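Protein argonaute (Methanocaldococcus jannaschii, PDB 5G5S) uses short single-stranded DNA guides to find complementary target DNA and cleaves it with divalent metal ions, possibly defending the archaeon against invading genetic elements. Local coordinates at residues 495-507 with 560-572. Sequence-based numbering, arbitrary orientation.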
# COMPACT_ATOMS: atom_id res chain seq x y z
N SER A 495 -23.13 5.27 -9.65
CA SER A 495 -23.45 3.93 -10.13
C SER A 495 -23.43 2.90 -8.99
O SER A 495 -22.42 2.78 -8.28
CB SER A 495 -22.51 3.52 -11.26
OG SER A 495 -21.17 3.44 -10.81
N LYS A 496 -24.54 2.15 -8.83
CA LYS A 496 -24.67 1.09 -7.83
C LYS A 496 -24.11 -0.21 -8.41
O LYS A 496 -24.34 -0.53 -9.58
CB LYS A 496 -26.12 0.91 -7.37
N THR A 497 -23.37 -0.95 -7.57
CA THR A 497 -22.68 -2.18 -7.95
C THR A 497 -23.47 -3.46 -7.61
O THR A 497 -24.32 -3.40 -6.72
CB THR A 497 -21.31 -2.17 -7.27
OG1 THR A 497 -21.47 -2.43 -5.88
CG2 THR A 497 -20.58 -0.83 -7.46
N PRO A 498 -23.15 -4.64 -8.23
CA PRO A 498 -23.80 -5.90 -7.79
C PRO A 498 -23.48 -6.26 -6.33
O PRO A 498 -24.26 -6.97 -5.69
CB PRO A 498 -23.20 -6.96 -8.71
CG PRO A 498 -21.92 -6.38 -9.19
CD PRO A 498 -22.17 -4.91 -9.30
N TYR A 499 -22.33 -5.76 -5.82
CA TYR A 499 -21.82 -6.07 -4.48
C TYR A 499 -22.48 -5.37 -3.33
O TYR A 499 -22.58 -4.14 -3.31
CB TYR A 499 -20.29 -5.88 -4.40
CG TYR A 499 -19.56 -6.60 -5.51
CD1 TYR A 499 -19.48 -7.99 -5.53
CD2 TYR A 499 -19.01 -5.90 -6.58
CE1 TYR A 499 -18.86 -8.66 -6.58
CE2 TYR A 499 -18.37 -6.56 -7.62
CZ TYR A 499 -18.27 -7.94 -7.60
OH TYR A 499 -17.65 -8.62 -8.62
N ASP A 500 -22.91 -6.16 -2.35
CA ASP A 500 -23.47 -5.64 -1.10
C ASP A 500 -22.32 -4.98 -0.32
O ASP A 500 -22.50 -3.92 0.25
CB ASP A 500 -24.09 -6.78 -0.29
CG ASP A 500 -25.33 -7.38 -0.93
OD1 ASP A 500 -26.41 -6.78 -0.78
OD2 ASP A 500 -25.21 -8.43 -1.59
N TYR A 501 -21.13 -5.62 -0.35
CA TYR A 501 -19.90 -5.16 0.28
C TYR A 501 -18.70 -5.34 -0.61
O TYR A 501 -18.59 -6.33 -1.33
CB TYR A 501 -19.61 -5.92 1.60
CG TYR A 501 -20.70 -5.82 2.64
CD1 TYR A 501 -21.17 -4.57 3.07
CD2 TYR A 501 -21.23 -6.96 3.24
CE1 TYR A 501 -22.18 -4.48 4.03
CE2 TYR A 501 -22.21 -6.87 4.22
CZ TYR A 501 -22.69 -5.63 4.61
OH TYR A 501 -23.67 -5.53 5.57
N ILE A 502 -17.81 -4.37 -0.54
CA ILE A 502 -16.49 -4.37 -1.15
C ILE A 502 -15.60 -4.21 0.06
O ILE A 502 -15.75 -3.24 0.83
CB ILE A 502 -16.29 -3.30 -2.24
CG1 ILE A 502 -17.15 -3.65 -3.49
CG2 ILE A 502 -14.77 -3.20 -2.59
CD1 ILE A 502 -17.42 -2.48 -4.44
N MET A 503 -14.76 -5.24 0.32
CA MET A 503 -13.95 -5.27 1.51
C MET A 503 -12.46 -5.28 1.19
O MET A 503 -11.97 -6.18 0.52
CB MET A 503 -14.37 -6.46 2.39
CG MET A 503 -15.76 -6.33 2.99
SD MET A 503 -16.14 -7.72 4.08
CE MET A 503 -17.79 -7.31 4.63
N GLY A 504 -11.78 -4.25 1.65
CA GLY A 504 -10.34 -4.09 1.52
C GLY A 504 -9.68 -4.78 2.68
O GLY A 504 -10.05 -4.55 3.83
N LEU A 505 -8.75 -5.66 2.39
CA LEU A 505 -8.12 -6.44 3.44
C LEU A 505 -6.62 -6.35 3.38
O LEU A 505 -6.04 -6.42 2.30
CB LEU A 505 -8.61 -7.92 3.33
CG LEU A 505 -8.03 -8.97 4.28
CD1 LEU A 505 -8.35 -8.65 5.73
CD2 LEU A 505 -8.53 -10.34 3.94
N ASP A 506 -6.00 -6.16 4.54
CA ASP A 506 -4.56 -6.14 4.76
C ASP A 506 -4.30 -6.97 6.03
O ASP A 506 -5.00 -6.80 7.03
CB ASP A 506 -4.02 -4.71 4.91
CG ASP A 506 -2.49 -4.64 4.90
OD1 ASP A 506 -1.87 -5.04 5.92
OD2 ASP A 506 -1.93 -4.18 3.89
N THR A 507 -3.33 -7.89 5.97
CA THR A 507 -2.98 -8.79 7.06
C THR A 507 -1.50 -8.71 7.48
O THR A 507 -0.70 -9.58 7.13
CB THR A 507 -3.54 -10.20 6.79
OG1 THR A 507 -3.19 -10.60 5.47
CG2 THR A 507 -5.06 -10.28 6.95
N ILE A 560 -21.22 -8.46 11.48
CA ILE A 560 -21.60 -8.07 10.12
C ILE A 560 -22.38 -9.23 9.51
O ILE A 560 -21.91 -10.38 9.54
CB ILE A 560 -20.38 -7.62 9.26
CG1 ILE A 560 -19.72 -6.34 9.85
CG2 ILE A 560 -20.77 -7.40 7.79
CD1 ILE A 560 -18.23 -6.26 9.71
N ASP A 561 -23.60 -8.96 9.00
CA ASP A 561 -24.41 -10.00 8.35
C ASP A 561 -23.74 -10.31 7.02
O ASP A 561 -23.61 -9.43 6.16
CB ASP A 561 -25.88 -9.57 8.18
CG ASP A 561 -26.80 -10.60 7.52
OD1 ASP A 561 -26.45 -11.80 7.50
OD2 ASP A 561 -27.90 -10.20 7.05
N MET A 562 -23.27 -11.53 6.88
CA MET A 562 -22.59 -11.92 5.66
C MET A 562 -23.21 -13.06 4.88
O MET A 562 -22.57 -13.61 3.98
CB MET A 562 -21.09 -12.03 5.88
CG MET A 562 -20.44 -10.69 5.68
SD MET A 562 -18.79 -10.63 6.26
CE MET A 562 -17.94 -11.52 4.94
N GLU A 563 -24.48 -13.34 5.19
CA GLU A 563 -25.31 -14.36 4.56
C GLU A 563 -26.16 -13.71 3.48
O GLU A 563 -26.60 -12.57 3.66
CB GLU A 563 -26.22 -15.00 5.60
CG GLU A 563 -25.48 -15.59 6.80
CD GLU A 563 -26.32 -16.32 7.83
OE1 GLU A 563 -27.57 -16.26 7.76
OE2 GLU A 563 -25.71 -16.96 8.72
N ASN A 564 -26.44 -14.47 2.39
CA ASN A 564 -27.29 -14.06 1.25
C ASN A 564 -26.80 -12.73 0.63
O ASN A 564 -27.59 -11.90 0.17
CB ASN A 564 -28.75 -14.00 1.70
CG ASN A 564 -29.13 -15.15 2.61
OD1 ASN A 564 -28.92 -16.33 2.30
ND2 ASN A 564 -29.67 -14.83 3.77
N LYS A 565 -25.47 -12.57 0.63
CA LYS A 565 -24.78 -11.38 0.17
C LYS A 565 -23.87 -11.68 -1.01
O LYS A 565 -23.51 -12.83 -1.26
CB LYS A 565 -23.92 -10.81 1.32
CG LYS A 565 -24.69 -10.33 2.57
CD LYS A 565 -25.54 -9.07 2.33
CE LYS A 565 -26.41 -8.72 3.52
NZ LYS A 565 -25.61 -8.14 4.63
N ASN A 566 -23.51 -10.61 -1.74
CA ASN A 566 -22.54 -10.62 -2.84
C ASN A 566 -21.43 -9.72 -2.34
O ASN A 566 -21.63 -8.53 -2.18
CB ASN A 566 -23.15 -10.12 -4.16
CG ASN A 566 -22.26 -10.42 -5.33
OD1 ASN A 566 -21.10 -10.83 -5.18
ND2 ASN A 566 -22.77 -10.27 -6.53
N ILE A 567 -20.29 -10.34 -1.97
CA ILE A 567 -19.13 -9.68 -1.35
C ILE A 567 -17.90 -9.85 -2.20
O ILE A 567 -17.57 -10.96 -2.61
CB ILE A 567 -18.89 -10.20 0.11
CG1 ILE A 567 -20.15 -10.02 0.99
CG2 ILE A 567 -17.69 -9.54 0.78
CD1 ILE A 567 -20.26 -11.02 2.09
N LEU A 568 -17.18 -8.74 -2.42
CA LEU A 568 -15.93 -8.72 -3.17
C LEU A 568 -14.81 -8.34 -2.21
O LEU A 568 -14.90 -7.29 -1.57
CB LEU A 568 -16.02 -7.73 -4.36
CG LEU A 568 -14.70 -7.43 -5.13
CD1 LEU A 568 -14.21 -8.65 -5.89
CD2 LEU A 568 -14.84 -6.23 -6.05
N PHE A 569 -13.78 -9.20 -2.08
CA PHE A 569 -12.60 -8.94 -1.25
C PHE A 569 -11.42 -8.50 -2.10
O PHE A 569 -11.13 -9.08 -3.15
CB PHE A 569 -12.18 -10.15 -0.40
CG PHE A 569 -13.07 -10.43 0.78
CD1 PHE A 569 -14.16 -11.29 0.66
CD2 PHE A 569 -12.80 -9.88 2.03
CE1 PHE A 569 -14.96 -11.57 1.76
CE2 PHE A 569 -13.61 -10.15 3.12
CZ PHE A 569 -14.70 -10.98 2.98
N LEU A 570 -10.75 -7.46 -1.63
CA LEU A 570 -9.59 -6.87 -2.27
C LEU A 570 -8.40 -7.12 -1.35
O LEU A 570 -8.43 -6.76 -0.16
CB LEU A 570 -9.83 -5.37 -2.43
CG LEU A 570 -10.50 -4.79 -3.68
CD1 LEU A 570 -11.52 -5.70 -4.31
CD2 LEU A 570 -11.06 -3.42 -3.42
N ARG A 571 -7.37 -7.80 -1.87
CA ARG A 571 -6.16 -8.06 -1.10
C ARG A 571 -4.88 -7.96 -1.93
O ARG A 571 -4.91 -8.15 -3.15
CB ARG A 571 -6.25 -9.37 -0.27
CG ARG A 571 -6.67 -10.63 -1.03
CD ARG A 571 -6.83 -11.83 -0.10
NE ARG A 571 -5.56 -12.55 0.10
CZ ARG A 571 -5.38 -13.56 0.94
NH1 ARG A 571 -6.39 -13.99 1.70
NH2 ARG A 571 -4.20 -14.14 1.05
N ASP A 572 -3.78 -7.59 -1.28
CA ASP A 572 -2.45 -7.53 -1.87
C ASP A 572 -1.83 -8.83 -1.42
O ASP A 572 -1.07 -8.85 -0.45
CB ASP A 572 -1.64 -6.34 -1.33
CG ASP A 572 -0.50 -5.90 -2.22
OD1 ASP A 572 0.37 -6.74 -2.54
OD2 ASP A 572 -0.46 -4.70 -2.59
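Met503 and Phe569 pair across two parallel strands, 501-506 and 566-571, the thioether sulfur SD lying 3.6 Å from ring atom CE2 in an oblique Met-aromatic contact. The methionine chain, extended beyond CG (chi2 -177°, chi3 180°), carries CE on to meet Met562 SD tip to tip; its unbranched, flexible reach suits this apolar face, which Leu554 of helix 547-556 also touches. Tyr501 lies alongside Ile567 on the same face, with Asp561 O in plane at its ring edge. Lys565 NZ donates to Asp561 O at 2.8 Å from above the carbonyl plane, and only weakly to Tyr501 OH.

On the opposite face, that of Leu568 and Leu570, the Tyr499 ring from the preceding loop receives Leu568 CB over its centre, a CH-pi contact 3.7 Å from the centroid, while Pro498 CG approaches its other side near the rim. The Tyr499 hydroxyl is hydrogen-bonded to Glu595 OE1, which gives this buried residue's polar end a partner. On this face Ile502 CG2 also touches Leu570 CD2, and Leu661 and Leu665 of helix 656-666 pack on Ile502.

Just before strand 501-506, Asp500 grips Asn566 two ways: its N donates to Asn566 O (2.7 Å), and its short carboxylate accepts Asn566 N at OD2 (2.8 Å), on the anti side. Regular parallel bonding follows: Met503 N donates to Leu568 O, and Met503 O accepts from Leu570 N.

This pair belongs to the central sheet of the RNase H-like PIWI domain. Its parallel register brings Asp506 and Asp572, probable active-site residues as in related Argonautes, to the same end, their OD2 atoms 6.7 Å apart; Asp572 OD2 also pairs with Lys601. With Asp690 close by, this concentration of carboxylates is consistent with binding the divalent metals used in cleavage.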